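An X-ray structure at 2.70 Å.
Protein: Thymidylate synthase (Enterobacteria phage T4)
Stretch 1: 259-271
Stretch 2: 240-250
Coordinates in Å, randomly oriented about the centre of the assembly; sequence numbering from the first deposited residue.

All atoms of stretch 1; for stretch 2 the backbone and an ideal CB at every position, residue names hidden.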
ATOM      1  N   LYS A 259     -11.692  20.711  14.266  1.00 10.73           N
ATOM      2  CA  LYS A 259     -12.981  21.383  14.482  1.00 18.00           C
ATOM      3  C   LYS A 259     -13.075  22.644  13.632  1.00 21.27           C
ATOM      4  O   LYS A 259     -14.013  22.862  12.866  1.00 21.50           O
ATOM      5  CB  LYS A 259     -13.107  21.697  15.967  1.00 20.20           C
ATOM      6  CG  LYS A 259     -14.487  22.093  16.506  1.00 27.94           C
ATOM      7  CD  LYS A 259     -14.639  21.671  17.981  1.00 31.81           C
ATOM      8  CE  LYS A 259     -14.493  20.140  18.035  1.00 33.99           C
ATOM      9  NZ  LYS A 259     -14.477  19.621  19.385  1.00 34.28           N
ATOM     10  N   TYR A 260     -11.997  23.418  13.715  1.00 24.32           N
ATOM     11  CA  TYR A 260     -11.840  24.583  12.877  1.00 19.02           C
ATOM     12  C   TYR A 260     -11.705  24.190  11.408  1.00 17.83           C
ATOM     13  O   TYR A 260     -12.400  24.808  10.610  1.00 21.51           O
ATOM     14  CB  TYR A 260     -10.616  25.371  13.384  1.00 15.67           C
ATOM     15  CG  TYR A 260     -11.127  26.585  14.122  1.00 13.86           C
ATOM     16  CD1 TYR A 260     -11.768  27.551  13.358  1.00 15.68           C
ATOM     17  CD2 TYR A 260     -11.026  26.704  15.510  1.00 14.35           C
ATOM     18  CE1 TYR A 260     -12.339  28.641  13.970  1.00 11.95           C
ATOM     19  CE2 TYR A 260     -11.596  27.805  16.139  1.00  6.83           C
ATOM     20  CZ  TYR A 260     -12.237  28.734  15.339  1.00  6.74           C
ATOM     21  OH  TYR A 260     -12.811  29.834  15.879  1.00 10.52           O
ATOM     22  N   VAL A 261     -10.873  23.208  11.012  1.00 12.75           N
ATOM     23  CA  VAL A 261     -10.719  22.746   9.632  1.00 10.24           C
ATOM     24  C   VAL A 261     -12.079  22.612   8.967  1.00 10.41           C
ATOM     25  O   VAL A 261     -12.418  23.411   8.098  1.00  7.29           O
ATOM     26  CB  VAL A 261      -9.980  21.360   9.605  1.00 10.53           C
ATOM     27  CG1 VAL A 261     -10.169  20.561   8.302  1.00  2.00           C
ATOM     28  CG2 VAL A 261      -8.513  21.662   9.796  1.00 12.22           C
ATOM     29  N   LEU A 262     -12.883  21.676   9.488  1.00  8.97           N
ATOM     30  CA  LEU A 262     -14.226  21.374   9.039  1.00  7.27           C
ATOM     31  C   LEU A 262     -15.120  22.597   8.855  1.00 13.81           C
ATOM     32  O   LEU A 262     -16.069  22.530   8.082  1.00 18.45           O
ATOM     33  CB  LEU A 262     -14.836  20.421  10.035  1.00  2.50           C
ATOM     34  CG  LEU A 262     -14.653  18.934   9.788  1.00  2.94           C
ATOM     35  CD1 LEU A 262     -13.213  18.566   9.624  1.00  2.00           C
ATOM     36  CD2 LEU A 262     -15.187  18.184  10.982  1.00  5.12           C
ATOM     37  N   LYS A 263     -14.866  23.728   9.512  1.00 19.59           N
ATOM     38  CA  LYS A 263     -15.615  24.946   9.317  1.00 22.74           C
ATOM     39  C   LYS A 263     -15.269  25.605   7.977  1.00 26.51           C
ATOM     40  O   LYS A 263     -15.924  26.593   7.596  1.00 31.46           O
ATOM     41  CB  LYS A 263     -15.309  25.955  10.402  1.00 25.78           C
ATOM     42  CG  LYS A 263     -15.750  25.742  11.834  1.00 33.22           C
ATOM     43  CD  LYS A 263     -15.262  26.972  12.613  1.00 39.35           C
ATOM     44  CE  LYS A 263     -16.175  28.223  12.588  1.00 43.40           C
ATOM     45  NZ  LYS A 263     -16.595  28.683  11.271  1.00 42.17           N
ATOM     46  N   LEU A 264     -14.282  25.151   7.207  1.00 23.04           N
ATOM     47  CA  LEU A 264     -13.939  25.832   5.972  1.00 26.32           C
ATOM     48  C   LEU A 264     -14.692  25.202   4.800  1.00 26.36           C
ATOM     49  O   LEU A 264     -14.576  23.995   4.570  1.00 28.45           O
ATOM     50  CB  LEU A 264     -12.404  25.763   5.743  1.00 27.83           C
ATOM     51  CG  LEU A 264     -11.310  26.613   6.488  1.00 25.29           C
ATOM     52  CD1 LEU A 264     -11.892  27.596   7.514  1.00 21.14           C
ATOM     53  CD2 LEU A 264     -10.358  25.611   7.142  1.00 20.63           C
ATOM     54  N   ARG A 265     -15.547  25.979   4.110  1.00 23.58           N
ATOM     55  CA  ARG A 265     -16.239  25.511   2.903  1.00 21.82           C
ATOM     56  C   ARG A 265     -15.239  25.645   1.750  1.00 20.15           C
ATOM     57  O   ARG A 265     -14.228  26.307   2.014  1.00 28.27           O
ATOM     58  CB  ARG A 265     -17.443  26.382   2.612  1.00 23.25           C
ATOM     59  CG  ARG A 265     -18.584  26.420   3.615  1.00 31.15           C
ATOM     60  CD  ARG A 265     -19.461  25.165   3.728  1.00 36.77           C
ATOM     61  NE  ARG A 265     -20.699  25.468   4.461  1.00 43.45           N
ATOM     62  CZ  ARG A 265     -21.013  24.983   5.679  1.00 43.89           C
ATOM     63  NH1 ARG A 265     -20.242  24.116   6.338  1.00 42.32           N
ATOM     64  NH2 ARG A 265     -22.152  25.368   6.253  1.00 44.15           N
ATOM     65  N   PRO A 266     -15.352  25.195   0.470  1.00 16.67           N
ATOM     66  CA  PRO A 266     -14.266  25.242  -0.526  1.00 13.55           C
ATOM     67  C   PRO A 266     -13.781  26.597  -1.046  1.00 12.53           C
ATOM     68  O   PRO A 266     -12.729  26.689  -1.686  1.00 12.10           O
ATOM     69  CB  PRO A 266     -14.735  24.336  -1.646  1.00  7.36           C
ATOM     70  CG  PRO A 266     -16.202  24.481  -1.592  1.00 12.06           C
ATOM     71  CD  PRO A 266     -16.527  24.549  -0.107  1.00 15.87           C
ATOM     72  N   LYS A 267     -14.487  27.696  -0.746  1.00 13.37           N
ATOM     73  CA  LYS A 267     -14.016  29.008  -1.138  1.00 14.69           C
ATOM     74  C   LYS A 267     -12.688  29.278  -0.486  1.00 13.41           C
ATOM     75  O   LYS A 267     -11.861  29.939  -1.095  1.00 17.03           O
ATOM     76  CB  LYS A 267     -14.960  30.149  -0.737  1.00 18.47           C
ATOM     77  CG  LYS A 267     -15.058  30.585   0.720  1.00 26.64           C
ATOM     78  CD  LYS A 267     -16.123  29.833   1.529  1.00 36.77           C
ATOM     79  CE  LYS A 267     -16.200  30.377   2.968  1.00 40.54           C
ATOM     80  NZ  LYS A 267     -17.317  29.849   3.735  1.00 43.58           N
ATOM     81  N   ASP A 268     -12.446  28.740   0.713  1.00 15.90           N
ATOM     82  CA  ASP A 268     -11.240  28.978   1.488  1.00 14.20           C
ATOM     83  C   ASP A 268      -9.921  28.423   0.980  1.00 18.78           C
ATOM     84  O   ASP A 268      -8.886  28.538   1.646  1.00 18.84           O
ATOM     85  CB  ASP A 268     -11.446  28.445   2.868  1.00 12.65           C
ATOM     86  CG  ASP A 268     -12.273  29.326   3.783  1.00 17.90           C
ATOM     87  OD1 ASP A 268     -11.999  30.540   3.891  1.00 18.44           O
ATOM     88  OD2 ASP A 268     -13.171  28.761   4.421  1.00 16.96           O
ATOM     89  N   PHE A 269      -9.897  27.788  -0.179  1.00 21.53           N
ATOM     90  CA  PHE A 269      -8.699  27.126  -0.639  1.00 22.91           C
ATOM     91  C   PHE A 269      -8.586  27.758  -1.989  1.00 24.69           C
ATOM     92  O   PHE A 269      -9.567  27.707  -2.729  1.00 28.37           O
ATOM     93  CB  PHE A 269      -8.908  25.608  -0.772  1.00 21.76           C
ATOM     94  CG  PHE A 269      -9.282  24.867   0.509  1.00 25.34           C
ATOM     95  CD1 PHE A 269     -10.526  25.080   1.101  1.00 30.00           C
ATOM     96  CD2 PHE A 269      -8.393  23.981   1.091  1.00 24.84           C
ATOM     97  CE1 PHE A 269     -10.878  24.420   2.263  1.00 30.48           C
ATOM     98  CE2 PHE A 269      -8.748  23.321   2.255  1.00 27.59           C
ATOM     99  CZ  PHE A 269      -9.984  23.540   2.841  1.00 30.65           C
ATOM    100  N   VAL A 270      -7.469  28.365  -2.362  1.00 29.50           N
ATOM    101  CA  VAL A 270      -7.386  29.035  -3.650  1.00 35.29           C
ATOM    102  C   VAL A 270      -5.965  29.009  -4.277  1.00 37.25           C
ATOM    103  O   VAL A 270      -4.988  28.785  -3.546  1.00 39.72           O
ATOM    104  CB  VAL A 270      -8.016  30.412  -3.269  1.00 36.62           C
ATOM    105  CG1 VAL A 270      -7.122  31.206  -2.295  1.00 35.38           C
ATOM    106  CG2 VAL A 270      -8.420  31.064  -4.574  1.00 39.20           C
ATOM    107  N   LEU A 271      -5.751  29.172  -5.600  1.00 36.80           N
ATOM    108  CA  LEU A 271      -4.411  29.109  -6.214  1.00 38.22           C
ATOM    109  C   LEU A 271      -3.933  30.388  -6.961  1.00 46.70           C
ATOM    110  O   LEU A 271      -4.697  30.958  -7.758  1.00 51.49           O
ATOM    111  CB  LEU A 271      -4.366  27.941  -7.188  1.00 26.52           C
ATOM    112  CG  LEU A 271      -4.921  26.595  -6.790  1.00 21.93           C
ATOM    113  CD1 LEU A 271      -4.482  25.536  -7.785  1.00 18.82           C
ATOM    114  CD2 LEU A 271      -4.365  26.189  -5.455  1.00 25.48           C
ATOM    115  N   UNK A 240      -0.318  27.723  -3.407  1.00 38.95           N
ATOM    116  CA  UNK A 240      -1.181  26.769  -2.769  1.00 42.29           C
ATOM    117  C   UNK A 240      -1.864  27.211  -1.473  1.00 38.02           C
ATOM    118  O   UNK A 240      -1.740  26.512  -0.466  1.00 40.60           O
ATOM    119  CB  UNK A 240      -0.363  25.507  -2.487  1.00 42.29           C
ATOM    120  N   UNK A 241      -2.672  28.281  -1.457  1.00 35.86           N
ATOM    121  CA  UNK A 241      -3.134  28.898  -0.196  1.00 34.05           C
ATOM    122  C   UNK A 241      -4.521  28.690   0.427  1.00 29.89           C
ATOM    123  O   UNK A 241      -5.548  28.932  -0.219  1.00 31.69           O
ATOM    124  CB  UNK A 241      -3.007  30.409  -0.398  1.00 34.05           C
ATOM    125  N   UNK A 242      -4.542  28.325   1.724  1.00 23.39           N
ATOM    126  CA  UNK A 242      -5.751  28.028   2.499  1.00 21.11           C
ATOM    127  C   UNK A 242      -6.065  29.225   3.361  1.00 23.21           C
ATOM    128  O   UNK A 242      -5.143  29.859   3.879  1.00 24.46           O
ATOM    129  CB  UNK A 242      -5.581  26.771   3.354  1.00 21.11           C
ATOM    130  N   UNK A 243      -7.346  29.487   3.596  1.00 27.34           N
ATOM    131  CA  UNK A 243      -7.767  30.623   4.366  1.00 28.20           C
ATOM    132  C   UNK A 243      -8.882  30.281   5.335  1.00 31.42           C
ATOM    133  O   UNK A 243      -9.445  29.179   5.339  1.00 32.42           O
ATOM    134  CB  UNK A 243      -8.211  31.749   3.430  1.00 28.20           C
ATOM    135  N   UNK A 244      -9.132  31.305   6.165  1.00 32.51           N
ATOM    136  CA  UNK A 244     -10.132  31.308   7.210  1.00 27.48           C
ATOM    137  C   UNK A 244      -9.638  30.763   8.538  1.00 25.95           C
ATOM    138  O   UNK A 244     -10.334  30.923   9.543  1.00 28.94           O
ATOM    139  CB  UNK A 244     -11.347  30.499   6.752  1.00 27.48           C
ATOM    140  N   UNK A 245      -8.457  30.140   8.617  1.00 26.05           N
ATOM    141  CA  UNK A 245      -8.029  29.482   9.855  1.00 24.67           C
ATOM    142  C   UNK A 245      -7.380  30.467  10.804  1.00 22.23           C
ATOM    143  O   UNK A 245      -6.467  31.200  10.409  1.00 23.93           O
ATOM    144  CB  UNK A 245      -7.058  28.340   9.549  1.00 24.67           C
ATOM    145  N   UNK A 246      -7.864  30.551  12.040  1.00 17.62           N
ATOM    146  CA  UNK A 246      -7.517  31.588  12.974  1.00 15.68           C
ATOM    147  C   UNK A 246      -6.076  31.461  13.381  1.00 23.09           C
ATOM    148  O   UNK A 246      -5.652  30.371  13.766  1.00 24.87           O
ATOM    149  CB  UNK A 246      -8.429  31.543  14.201  1.00 15.68           C
ATOM    150  N   UNK A 247      -5.352  32.578  13.363  1.00 28.95           N
ATOM    151  CA  UNK A 247      -3.990  32.701  13.892  1.00 32.92           C
ATOM    152  C   UNK A 247      -3.598  31.780  15.070  1.00 33.28           C
ATOM    153  O   UNK A 247      -2.515  31.207  14.984  1.00 37.80           O
ATOM    154  CB  UNK A 247      -3.787  34.151  14.336  1.00 32.92           C
ATOM    155  N   UNK A 248      -4.372  31.554  16.152  1.00 29.40           N
ATOM    156  CA  UNK A 248      -3.973  30.608  17.206  1.00 28.83           C
ATOM    157  C   UNK A 248      -3.660  29.189  16.714  1.00 28.28           C
ATOM    158  O   UNK A 248      -2.771  28.508  17.241  1.00 27.36           O
ATOM    159  CB  UNK A 248      -5.085  30.529  18.254  1.00 28.83           C
ATOM    160  N   UNK A 249      -4.371  28.772  15.655  1.00 25.60           N
ATOM    161  CA  UNK A 249      -4.371  27.461  15.014  1.00 23.51           C
ATOM    162  C   UNK A 249      -3.273  26.446  15.313  1.00 25.97           C
ATOM    163  O   UNK A 249      -3.557  25.382  15.870  1.00 26.42           O
ATOM    164  CB  UNK A 249      -4.356  27.698  13.503  1.00 23.51           C
ATOM    165  N   UNK A 250      -1.999  26.757  15.048  1.00 26.96           N
ATOM    166  CA  UNK A 250      -0.936  25.763  15.135  1.00 23.95           C
ATOM    167  C   UNK A 250      -0.542  25.321  16.543  1.00 21.95           C
ATOM    168  O   UNK A 250       0.346  24.491  16.771  1.00 20.62           O
ATOM    169  CB  UNK A 250       0.307  26.316  14.435  1.00 23.95           C
TER

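At position 240 the CA-to-CB bond points away from stretch 1, and the nearest atom to the ideal CB is Leu271 CD2, 5.0 Å off. Little constrains the choice. The deposited residue is Leu240, whose chi1 of 42° leads the side chain outward; its own CA is 4.2 Å from Leu271 CD2.

Position 241 pairs with Val270 as an antiparallel hydrogen-bonded pair, CA to CA 5.5 Å. Its N donates to Val270 O (3.2 Å, 136°), and its O accepts from Val270 N (2.9 Å, 157°). The CB lies on the same sheet face as the Val270 side chain, so an apolar or beta-branched residue would suit, although the backbone bonds demand no particular one. It is Val241, in rotamer m, with CG2 3.6 Å from Val270 CG1.

Position 242 is the non-hydrogen-bonded partner of Phe269, CA to CA 4.4 Å. Its ideal CB is 4.1 Å from Asp268 O and 4.6 Å from Phe269 CD2, on the sheet face that carries the phenyl ring. A branched aliphatic or another apolar side chain could cover that ring. Ile242 does so: CG1 approaches Phe269 CD2 to 3.8 Å, and CG2 lies over one face of the ring. A CA-H...O contact joins Ile242 CA to Asp268 O at 3.3 Å.

At position 243 the N donates to Asp268 O (2.7 Å, 139°), extending the pairing by a backbone bond that any residue but proline could make. CB points sideways, 3.7 Å from that same oxygen, so a small or polar residue fits easily. Ser243 is found, with its CB 4.0 Å from Asp268 OD1; its carbonyl O meets Leu264 CG at 3.4 Å.

Position 244 has the clearest signature. Phi is 88° and psi -11°, and an ideal CB would clash with Asp268 OD1 at 2.9 Å and sit tightly against Leu264 CD1 at 3.1 Å. Both lines of evidence favour glycine, and Gly244 is deposited.

The CB of 245 points sideways, 4.9 Å from Leu264 CD2, a loose apolar neighbourhood open to many residues. Leu245 is deposited; its branches lie farther off.

At 246, CB points toward stretch 1, 4.9 Å from Tyr260 CZ, and phi of -67° permits proline. A compact apolar group could lie on the phenol ring. Pro246 does: its CG is 3.9 Å from the ring centroid, 5° off the normal, a CH-pi contact, and its CD is 3.7 Å from Tyr260 CD1.

Position 247 is out of reach and unconstrained by stretch 1; it is Tyr247.

Positions 248 and 249 have sideways CB atoms with nothing of stretch 1 within 5.5 Å, so only longer side chains could reach back. Lys248 brings NZ to 3.8 Å from Tyr260 OH, too far to count as a hydrogen bond. Phe249 presents its ring edge to stretch 1, CE1 4.1 Å from Tyr260 CB and CZ 4.0 Å from Val261 CG2.

Position 250 is also out of reach; it is Arg250.

Stretch 2 240-250: LVISGLPYKFR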
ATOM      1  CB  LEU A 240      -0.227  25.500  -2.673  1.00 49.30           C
ATOM      2  CG  LEU A 240       1.325  25.378  -2.282  1.00 49.10           C
ATOM      3  CD1 LEU A 240       1.854  23.989  -2.662  1.00 44.48           C
ATOM      4  CD2 LEU A 240       2.245  26.262  -3.108  1.00 50.95           C
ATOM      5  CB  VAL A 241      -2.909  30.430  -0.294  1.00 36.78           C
ATOM      6  CG1 VAL A 241      -1.397  30.677  -0.308  1.00 36.43           C
ATOM      7  CG2 VAL A 241      -3.590  31.018  -1.528  1.00 35.28           C
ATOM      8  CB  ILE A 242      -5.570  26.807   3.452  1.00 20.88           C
ATOM      9  CG1 ILE A 242      -5.298  25.573   2.586  1.00 23.06           C
ATOM     10  CG2 ILE A 242      -6.797  26.613   4.374  1.00 15.54           C
ATOM     11  CD1 ILE A 242      -4.837  24.305   3.335  1.00 17.54           C
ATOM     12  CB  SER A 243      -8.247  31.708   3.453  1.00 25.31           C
ATOM     13  OG  SER A 243      -8.027  32.917   4.171  1.00 28.60           O
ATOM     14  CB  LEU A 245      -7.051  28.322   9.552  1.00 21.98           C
ATOM     15  CG  LEU A 245      -5.626  28.434   9.019  1.00 25.11           C
ATOM     16  CD1 LEU A 245      -5.288  26.982   8.665  1.00 25.22           C
ATOM     17  CD2 LEU A 245      -5.429  29.366   7.795  1.00 23.37           C
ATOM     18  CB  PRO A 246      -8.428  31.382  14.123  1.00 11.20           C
ATOM     19  CG  PRO A 246      -8.497  29.880  14.146  1.00 10.23           C
ATOM     20  CD  PRO A 246      -8.676  29.536  12.677  1.00 13.62           C
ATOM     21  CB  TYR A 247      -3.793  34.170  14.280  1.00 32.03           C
ATOM     22  CG  TYR A 247      -2.371  34.694  14.471  1.00 32.48           C
ATOM     23  CD1 TYR A 247      -1.266  34.086  13.895  1.00 31.46           C
ATOM     24  CD2 TYR A 247      -2.222  35.843  15.219  1.00 32.71           C
ATOM     25  CE1 TYR A 247      -0.021  34.637  14.069  1.00 31.85           C
ATOM     26  CE2 TYR A 247      -0.986  36.398  15.391  1.00 31.75           C
ATOM     27  CZ  TYR A 247       0.099  35.791  14.813  1.00 33.35           C
ATOM     28  OH  TYR A 247       1.337  36.379  14.974  1.00 37.60           O
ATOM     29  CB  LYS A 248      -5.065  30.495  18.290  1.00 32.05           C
ATOM     30  CG  LYS A 248      -6.521  30.393  17.797  1.00 36.76           C
ATOM     31  CD  LYS A 248      -7.566  30.055  18.883  1.00 37.84           C
ATOM     32  CE  LYS A 248      -8.831  30.969  18.952  1.00 42.22           C
ATOM     33  NZ  LYS A 248      -9.713  31.033  17.781  1.00 37.48           N
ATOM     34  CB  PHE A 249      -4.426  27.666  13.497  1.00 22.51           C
ATOM     35  CG  PHE A 249      -4.958  26.472  12.706  1.00 26.39           C
ATOM     36  CD1 PHE A 249      -6.278  26.091  12.823  1.00 29.11           C
ATOM     37  CD2 PHE A 249      -4.118  25.775  11.870  1.00 27.02           C
ATOM     38  CE1 PHE A 249      -6.751  25.025  12.109  1.00 27.94           C
ATOM     39  CE2 PHE A 249      -4.592  24.711  11.154  1.00 25.07           C
ATOM     40  CZ  PHE A 249      -5.903  24.339  11.276  1.00 29.75           C
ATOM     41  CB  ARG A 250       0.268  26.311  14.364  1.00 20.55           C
ATOM     42  CG  ARG A 250       0.936  27.506  14.976  1.00 22.49           C
ATOM     43  CD  ARG A 250       2.184  27.708  14.160  1.00 29.29           C
ATOM     44  NE  ARG A 250       3.362  28.136  14.908  1.00 30.65           N
ATOM     45  CZ  ARG A 250       4.202  29.057  14.401  1.00 37.04           C
ATOM     46  NH1 ARG A 250       3.959  29.733  13.251  1.00 37.44           N
ATOM     47  NH2 ARG A 250       5.319  29.341  15.074  1.00 41.99           N
TER
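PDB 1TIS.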